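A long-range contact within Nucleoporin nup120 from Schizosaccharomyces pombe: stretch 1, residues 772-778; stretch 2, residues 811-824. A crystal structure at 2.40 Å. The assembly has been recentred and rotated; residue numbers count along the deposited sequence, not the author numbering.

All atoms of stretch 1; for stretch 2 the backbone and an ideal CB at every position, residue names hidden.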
ATOM      1  N   GLN A 772      -0.872   7.570   3.806  1.00 39.20           N
ATOM      2  CA  GLN A 772      -1.537   8.872   3.698  1.00 32.88           C
ATOM      3  C   GLN A 772      -2.111   9.281   5.057  1.00 35.74           C
ATOM      4  O   GLN A 772      -2.069  10.451   5.430  1.00 46.26           O
ATOM      5  CB  GLN A 772      -2.639   8.851   2.618  1.00 32.47           C
ATOM      6  CG  GLN A 772      -2.125   8.613   1.202  1.00 35.79           C
ATOM      7  CD  GLN A 772      -3.210   8.271   0.193  1.00 41.08           C
ATOM      8  OE1 GLN A 772      -4.346   7.955   0.551  1.00 42.68           O
ATOM      9  NE2 GLN A 772      -2.859   8.335  -1.088  1.00 35.65           N
ATOM     10  N   PHE A 773      -2.642   8.308   5.793  1.00 38.53           N
ATOM     11  CA  PHE A 773      -3.131   8.507   7.162  1.00 34.10           C
ATOM     12  C   PHE A 773      -1.979   8.984   8.065  1.00 37.68           C
ATOM     13  O   PHE A 773      -2.116   9.979   8.782  1.00 34.29           O
ATOM     14  CB  PHE A 773      -3.716   7.185   7.657  1.00 34.62           C
ATOM     15  CG  PHE A 773      -4.386   7.253   9.000  1.00 33.04           C
ATOM     16  CD1 PHE A 773      -3.649   7.143  10.168  1.00 32.77           C
ATOM     17  CD2 PHE A 773      -5.773   7.342   9.092  1.00 35.71           C
ATOM     18  CE1 PHE A 773      -4.272   7.160  11.408  1.00 32.56           C
ATOM     19  CE2 PHE A 773      -6.403   7.364  10.330  1.00 34.21           C
ATOM     20  CZ  PHE A 773      -5.651   7.268  11.491  1.00 29.84           C
ATOM     21  N   PHE A 774      -0.847   8.281   8.022  1.00 35.22           N
ATOM     22  CA  PHE A 774       0.364   8.725   8.720  1.00 32.89           C
ATOM     23  C   PHE A 774       0.742  10.152   8.319  1.00 37.41           C
ATOM     24  O   PHE A 774       1.095  10.974   9.168  1.00 37.00           O
ATOM     25  CB  PHE A 774       1.527   7.784   8.403  1.00 30.59           C
ATOM     26  CG  PHE A 774       2.847   8.216   8.991  1.00 27.56           C
ATOM     27  CD1 PHE A 774       3.108   8.061  10.354  1.00 21.79           C
ATOM     28  CD2 PHE A 774       3.833   8.760   8.182  1.00 26.97           C
ATOM     29  CE1 PHE A 774       4.329   8.428  10.889  1.00 23.65           C
ATOM     30  CE2 PHE A 774       5.061   9.143   8.716  1.00 26.97           C
ATOM     31  CZ  PHE A 774       5.309   8.978  10.075  1.00 24.19           C
ATOM     32  N   SER A 775       0.667  10.433   7.020  1.00 34.31           N
ATOM     33  CA  SER A 775       1.031  11.740   6.495  1.00 34.60           C
ATOM     34  C   SER A 775       0.168  12.819   7.125  1.00 34.96           C
ATOM     35  O   SER A 775       0.664  13.871   7.519  1.00 40.60           O
ATOM     36  CB  SER A 775       0.900  11.754   4.971  1.00 32.91           C
ATOM     37  OG  SER A 775       1.865  10.898   4.382  1.00 34.74           O
ATOM     38  N   ALA A 776      -1.123  12.535   7.250  1.00 35.96           N
ATOM     39  CA  ALA A 776      -2.066  13.484   7.827  1.00 33.98           C
ATOM     40  C   ALA A 776      -1.770  13.778   9.300  1.00 38.33           C
ATOM     41  O   ALA A 776      -1.906  14.919   9.735  1.00 46.89           O
ATOM     42  CB  ALA A 776      -3.491  13.003   7.634  1.00 26.38           C
ATOM     43  N   LEU A 777      -1.335  12.767  10.055  1.00 36.71           N
ATOM     44  CA  LEU A 777      -1.004  12.948  11.479  1.00 36.28           C
ATOM     45  C   LEU A 777       0.218  13.838  11.704  1.00 42.39           C
ATOM     46  O   LEU A 777       0.390  14.404  12.784  1.00 40.34           O
ATOM     47  CB  LEU A 777      -0.771  11.604  12.175  1.00 35.53           C
ATOM     48  CG  LEU A 777      -1.964  10.660  12.325  1.00 45.11           C
ATOM     49  CD1 LEU A 777      -1.498   9.267  12.729  1.00 43.77           C
ATOM     50  CD2 LEU A 777      -2.962  11.222  13.328  1.00 48.71           C
ATOM     51  N   ASN A 778       1.071  13.944  10.690  1.00 42.94           N
ATOM     52  CA  ASN A 778       2.292  14.730  10.799  1.00 36.95           C
ATOM     53  C   ASN A 778       2.187  16.050  10.051  1.00 40.79           C
ATOM     54  O   ASN A 778       3.200  16.703   9.790  1.00 42.67           O
ATOM     55  CB  ASN A 778       3.478  13.919  10.286  1.00 35.38           C
ATOM     56  CG  ASN A 778       3.862  12.803  11.226  1.00 42.49           C
ATOM     57  OD1 ASN A 778       4.547  13.028  12.217  1.00 46.79           O
ATOM     58  ND2 ASN A 778       3.416  11.588  10.922  1.00 42.42           N
ATOM     59  N   UNK A 811       6.707   4.785  21.182  1.00 49.81           N
ATOM     60  CA  UNK A 811       7.038   4.123  19.938  1.00 45.95           C
ATOM     61  C   UNK A 811       6.136   4.562  18.792  1.00 41.22           C
ATOM     62  O   UNK A 811       4.908   4.630  18.934  1.00 41.39           O
ATOM     63  CB  UNK A 811       6.952   2.606  20.118  1.00 45.95           C
ATOM     64  N   UNK A 812       6.762   4.840  17.655  1.00 35.54           N
ATOM     65  CA  UNK A 812       6.059   5.264  16.441  1.00 38.61           C
ATOM     66  C   UNK A 812       5.031   4.240  15.939  1.00 32.21           C
ATOM     67  O   UNK A 812       3.948   4.617  15.474  1.00 35.22           O
ATOM     68  CB  UNK A 812       7.078   5.541  15.334  1.00 38.61           C
ATOM     69  N   UNK A 813       5.356   2.954  16.042  1.00 34.46           N
ATOM     70  CA  UNK A 813       4.422   1.903  15.623  1.00 32.44           C
ATOM     71  C   UNK A 813       3.173   1.970  16.484  1.00 33.76           C
ATOM     72  O   UNK A 813       2.058   1.977  15.971  1.00 34.69           O
ATOM     73  CB  UNK A 813       5.067   0.519  15.719  1.00 32.44           C
ATOM     74  N   UNK A 814       3.366   2.050  17.797  1.00 36.09           N
ATOM     75  CA  UNK A 814       2.241   2.103  18.716  1.00 32.73           C
ATOM     76  C   UNK A 814       1.360   3.309  18.415  1.00 34.84           C
ATOM     77  O   UNK A 814       0.139   3.176  18.318  1.00 32.29           O
ATOM     78  CB  UNK A 814       2.733   2.150  20.164  1.00 32.73           C
ATOM     79  N   UNK A 815       1.992   4.466  18.238  1.00 37.63           N
ATOM     80  CA  UNK A 815       1.289   5.709  17.933  1.00 40.69           C
ATOM     81  C   UNK A 815       0.455   5.596  16.660  1.00 38.62           C
ATOM     82  O   UNK A 815      -0.732   5.908  16.666  1.00 35.15           O
ATOM     83  CB  UNK A 815       2.290   6.858  17.797  1.00 40.69           C
ATOM     84  N   UNK A 816       1.077   5.145  15.573  1.00 33.63           N
ATOM     85  CA  UNK A 816       0.372   5.072  14.303  1.00 36.35           C
ATOM     86  C   UNK A 816      -0.762   4.049  14.357  1.00 35.33           C
ATOM     87  O   UNK A 816      -1.902   4.373  14.001  1.00 34.26           O
ATOM     88  CB  UNK A 816       1.347   4.721  13.177  1.00 36.35           C
ATOM     89  N   UNK A 817      -0.451   2.839  14.825  1.00 31.43           N
ATOM     90  CA  UNK A 817      -1.448   1.762  14.930  1.00 35.24           C
ATOM     91  C   UNK A 817      -2.605   2.140  15.862  1.00 36.04           C
ATOM     92  O   UNK A 817      -3.779   1.849  15.562  1.00 33.32           O
ATOM     93  CB  UNK A 817      -0.782   0.478  15.430  1.00 35.24           C
ATOM     94  N   UNK A 818      -2.277   2.814  16.965  1.00 34.88           N
ATOM     95  CA  UNK A 818      -3.286   3.243  17.936  1.00 39.13           C
ATOM     96  C   UNK A 818      -4.297   4.181  17.278  1.00 38.66           C
ATOM     97  O   UNK A 818      -5.501   4.042  17.490  1.00 39.06           O
ATOM     98  CB  UNK A 818      -2.624   3.932  19.131  1.00 39.13           C
ATOM     99  N   UNK A 819      -3.807   5.104  16.452  1.00 42.66           N
ATOM    100  CA  UNK A 819      -4.683   6.026  15.721  1.00 38.58           C
ATOM    101  C   UNK A 819      -5.540   5.310  14.688  1.00 37.47           C
ATOM    102  O   UNK A 819      -6.730   5.616  14.529  1.00 39.90           O
ATOM    103  CB  UNK A 819      -3.850   7.109  15.032  1.00 38.58           C
ATOM    104  N   UNK A 820      -4.937   4.354  13.988  1.00 39.13           N
ATOM    105  CA  UNK A 820      -5.670   3.551  13.009  1.00 37.13           C
ATOM    106  C   UNK A 820      -6.815   2.828  13.711  1.00 39.67           C
ATOM    107  O   UNK A 820      -7.935   2.765  13.194  1.00 35.59           O
ATOM    108  CB  UNK A 820      -4.744   2.551  12.313  1.00 37.13           C
ATOM    109  N   UNK A 821      -6.517   2.309  14.902  1.00 39.10           N
ATOM    110  CA  UNK A 821      -7.495   1.600  15.701  1.00 35.12           C
ATOM    111  C   UNK A 821      -8.656   2.516  16.048  1.00 35.49           C
ATOM    112  O   UNK A 821      -9.808   2.180  15.774  1.00 50.67           O
ATOM    113  CB  UNK A 821      -6.851   1.043  16.972  1.00 35.12           C
ATOM    114  N   UNK A 822      -8.348   3.679  16.618  1.00 36.36           N
ATOM    115  CA  UNK A 822      -9.360   4.706  16.914  1.00 38.43           C
ATOM    116  C   UNK A 822     -10.252   5.025  15.718  1.00 38.40           C
ATOM    117  O   UNK A 822     -11.414   5.383  15.893  1.00 43.66           O
ATOM    118  CB  UNK A 822      -8.675   5.989  17.388  1.00 38.43           C
ATOM    119  N   UNK A 823      -9.705   4.908  14.508  1.00 39.25           N
ATOM    120  CA  UNK A 823     -10.473   5.168  13.286  1.00 40.15           C
ATOM    121  C   UNK A 823     -11.030   3.884  12.686  1.00 44.19           C
ATOM    122  O   UNK A 823     -11.501   3.870  11.547  1.00 44.22           O
ATOM    123  CB  UNK A 823      -9.600   5.884  12.254  1.00 40.15           C
ATOM    124  N   UNK A 824     -10.990   2.814  13.479  1.00 43.26           N
ATOM    125  CA  UNK A 824     -11.694   1.563  13.163  1.00 42.97           C
ATOM    126  C   UNK A 824     -11.122   0.890  11.921  1.00 45.64           C
ATOM    127  O   UNK A 824     -11.819   0.156  11.218  1.00 45.31           O
ATOM    128  CB  UNK A 824     -13.187   1.832  12.962  1.00 42.97           C
TER

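Stretch 1 offers an apolar surface: the rings of F773 and F774 and the methyls of L777, with no charge nearby. The helix of stretch 2 crosses it at 104°, with axes 10.7 Å apart at closest approach.

Position 811 precedes the first helical turn and its ideal CB lies far from stretch 1. Phi/psi of -75/134 suits an N-cap, where Asp, Ser, Thr or Asn is common. It is D811, whose OD2 accepts a weak capping bond from the backbone N of 813 (3.3 Å).

At 812, CA-to-CB points toward stretch 1, but nothing there lies within 5.5 Å of the ideal CB. A long apolar chain, Leu, Met or Phe, could span the gap to the F774 ring. L812 does so: with chi1 t and chi2 m, its CD2 meets F774 CE1 at 3.8 Å, at the ring edge.

Positions 813 and 814 are out of reach and stretch 1 leaves them unconstrained; they are V813 and T814. Position 815 points sideways with nothing of stretch 1 within 5.5 Å of its ideal CB, so stretch 1 sets no demand here. E815 comes no nearer than 6.8 Å, from its CB to L777 CD1.

At 816 the CA atom is 6.7 Å from F774 CA, and the ideal CB lies 4.7 Å from F774 CD1 and 5.4 Å from L777 CD1. CA-to-CB runs sideways, so a branched apolar chain such as Leu or Ile, or Met, would suit a site between several hydrophobic groups. L816 brings its end nearer: CD1 packs 3.9 Å from F773 CD1 and 4.0 Å from L777 CD1, and CD2 lies 4.0 Å from F774 CD1, an atom that L816 CD1 also approaches, to 4.2 Å.

Position 817 points away and 818 is out of reach; they hold V817 and E818.

At 819 the ideal CB is 3.6 Å from F773 CE1 and 3.9 Å from L777 CD1. The first carbons must therefore tolerate apolar neighbours, which Leu, Met, Lys or Arg could do. K819 packs its CG 3.9 Å from L777 CD1, then leads its end away, where NZ makes a long salt bridge of 3.9 Å to E818 OE1. Its backbone also participates, K819 O lying 3.6 Å from F773 CZ.

At 820 the ideal CB points sideways, 4.7 Å from F773 CE1, so Leu or Met could reach back over the ring. L820 makes a CH-pi contact: CD2 is 3.7 Å from the centroid of the F773 ring and 11° off its normal, squarely over one face.

Position 821 points away and is F821; 822 points sideways, beyond contact, and is L822.

At 823 the backbone leaves helical phi/psi (-96/14), and the ideal CB, pointing toward stretch 1, is 4.0 Å from F773 CE2. An aliphatic or aromatic group could pack there. F823 presents its face to the edge of F773, centroids 5.6 Å apart and planes at 80°, with CD1 3.9 Å from F773 CZ.

Position 824 has positive phi (66°), favourable for Gly or Asn; it is K824, out of reach.

Stretch 2, residues 811-824: DLVTELVEKLFLFK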
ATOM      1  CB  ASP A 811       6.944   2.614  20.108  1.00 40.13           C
ATOM      2  CG  ASP A 811       7.666   1.879  19.022  1.00 42.60           C
ATOM      3  OD1 ASP A 811       8.900   2.028  18.942  1.00 54.89           O
ATOM      4  OD2 ASP A 811       7.007   1.159  18.247  1.00 47.53           O
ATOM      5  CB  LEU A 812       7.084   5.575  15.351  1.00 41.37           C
ATOM      6  CG  LEU A 812       6.746   6.274  14.027  1.00 50.95           C
ATOM      7  CD1 LEU A 812       6.058   5.338  13.032  1.00 39.48           C
ATOM      8  CD2 LEU A 812       5.959   7.556  14.254  1.00 60.57           C
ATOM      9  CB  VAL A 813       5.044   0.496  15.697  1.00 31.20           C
ATOM     10  CG1 VAL A 813       4.001  -0.565  15.406  1.00 30.24           C
ATOM     11  CG2 VAL A 813       6.196   0.371  14.709  1.00 32.57           C
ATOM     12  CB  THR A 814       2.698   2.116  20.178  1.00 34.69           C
ATOM     13  OG1 THR A 814       3.551   0.988  20.421  1.00 35.96           O
ATOM     14  CG2 THR A 814       1.503   2.044  21.095  1.00 30.67           C
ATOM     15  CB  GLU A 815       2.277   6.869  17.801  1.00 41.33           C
ATOM     16  CG  GLU A 815       2.923   7.303  19.114  1.00 48.17           C
ATOM     17  CD  GLU A 815       3.873   8.483  18.950  1.00 56.58           C
ATOM     18  OE1 GLU A 815       3.964   9.046  17.834  1.00 63.58           O
ATOM     19  OE2 GLU A 815       4.532   8.852  19.944  1.00 58.45           O
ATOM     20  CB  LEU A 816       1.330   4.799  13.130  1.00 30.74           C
ATOM     21  CG  LEU A 816       0.671   4.575  11.764  1.00 33.14           C
ATOM     22  CD1 LEU A 816      -0.222   5.752  11.389  1.00 29.02           C
ATOM     23  CD2 LEU A 816       1.723   4.322  10.688  1.00 33.81           C
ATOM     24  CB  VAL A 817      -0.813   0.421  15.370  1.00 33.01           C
ATOM     25  CG1 VAL A 817      -1.874  -0.644  15.584  1.00 35.92           C
ATOM     26  CG2 VAL A 817       0.195  -0.055  14.335  1.00 30.35           C
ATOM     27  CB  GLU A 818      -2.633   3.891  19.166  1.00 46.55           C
ATOM     28  CG  GLU A 818      -3.534   3.994  20.394  1.00 46.39           C
ATOM     29  CD  GLU A 818      -4.188   5.357  20.563  1.00 55.69           C
ATOM     30  OE1 GLU A 818      -3.868   6.290  19.797  1.00 58.42           O
ATOM     31  OE2 GLU A 818      -5.024   5.504  21.479  1.00 56.07           O
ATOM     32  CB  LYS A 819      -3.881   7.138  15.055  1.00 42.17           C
ATOM     33  CG  LYS A 819      -3.413   8.230  16.002  1.00 46.91           C
ATOM     34  CD  LYS A 819      -4.589   9.021  16.562  1.00 50.37           C
ATOM     35  CE  LYS A 819      -4.123  10.220  17.370  1.00 52.31           C
ATOM     36  NZ  LYS A 819      -3.130   9.842  18.413  1.00 56.53           N
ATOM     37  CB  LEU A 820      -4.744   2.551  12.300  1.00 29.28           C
ATOM     38  CG  LEU A 820      -3.799   3.099  11.217  1.00 33.46           C
ATOM     39  CD1 LEU A 820      -2.775   2.050  10.790  1.00 29.51           C
ATOM     40  CD2 LEU A 820      -4.587   3.585  10.011  1.00 33.03           C
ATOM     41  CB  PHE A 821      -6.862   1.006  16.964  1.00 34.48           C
ATOM     42  CG  PHE A 821      -7.789   0.107  17.724  1.00 35.78           C
ATOM     43  CD1 PHE A 821      -7.939  -1.228  17.354  1.00 31.54           C
ATOM     44  CD2 PHE A 821      -8.539   0.599  18.795  1.00 32.08           C
ATOM     45  CE1 PHE A 821      -8.805  -2.062  18.046  1.00 35.89           C
ATOM     46  CE2 PHE A 821      -9.410  -0.232  19.488  1.00 39.49           C
ATOM     47  CZ  PHE A 821      -9.542  -1.565  19.113  1.00 38.35           C
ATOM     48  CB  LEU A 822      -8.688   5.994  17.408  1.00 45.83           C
ATOM     49  CG  LEU A 822      -8.529   6.319  18.899  1.00 53.42           C
ATOM     50  CD1 LEU A 822      -8.988   5.219  19.855  1.00 42.02           C
ATOM     51  CD2 LEU A 822      -7.086   6.724  19.178  1.00 47.61           C
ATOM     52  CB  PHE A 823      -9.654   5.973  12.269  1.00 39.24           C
ATOM     53  CG  PHE A 823      -9.680   7.456  12.525  1.00 37.30           C
ATOM     54  CD1 PHE A 823      -8.927   8.012  13.556  1.00 37.53           C
ATOM     55  CD2 PHE A 823     -10.472   8.295  11.746  1.00 32.86           C
ATOM     56  CE1 PHE A 823      -8.961   9.379  13.810  1.00 37.78           C
ATOM     57  CE2 PHE A 823     -10.516   9.661  11.995  1.00 39.55           C
ATOM     58  CZ  PHE A 823      -9.754  10.207  13.025  1.00 38.39           C
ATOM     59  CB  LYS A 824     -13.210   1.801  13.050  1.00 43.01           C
ATOM     60  CG  LYS A 824     -13.793   2.513  14.264  1.00 44.04           C
ATOM     61  CD  LYS A 824     -15.312   2.564  14.249  1.00 62.40           C
ATOM     62  CE  LYS A 824     -15.841   3.037  15.598  1.00 69.68           C
ATOM     63  NZ  LYS A 824     -17.316   2.871  15.740  1.00 71.20           N
TER
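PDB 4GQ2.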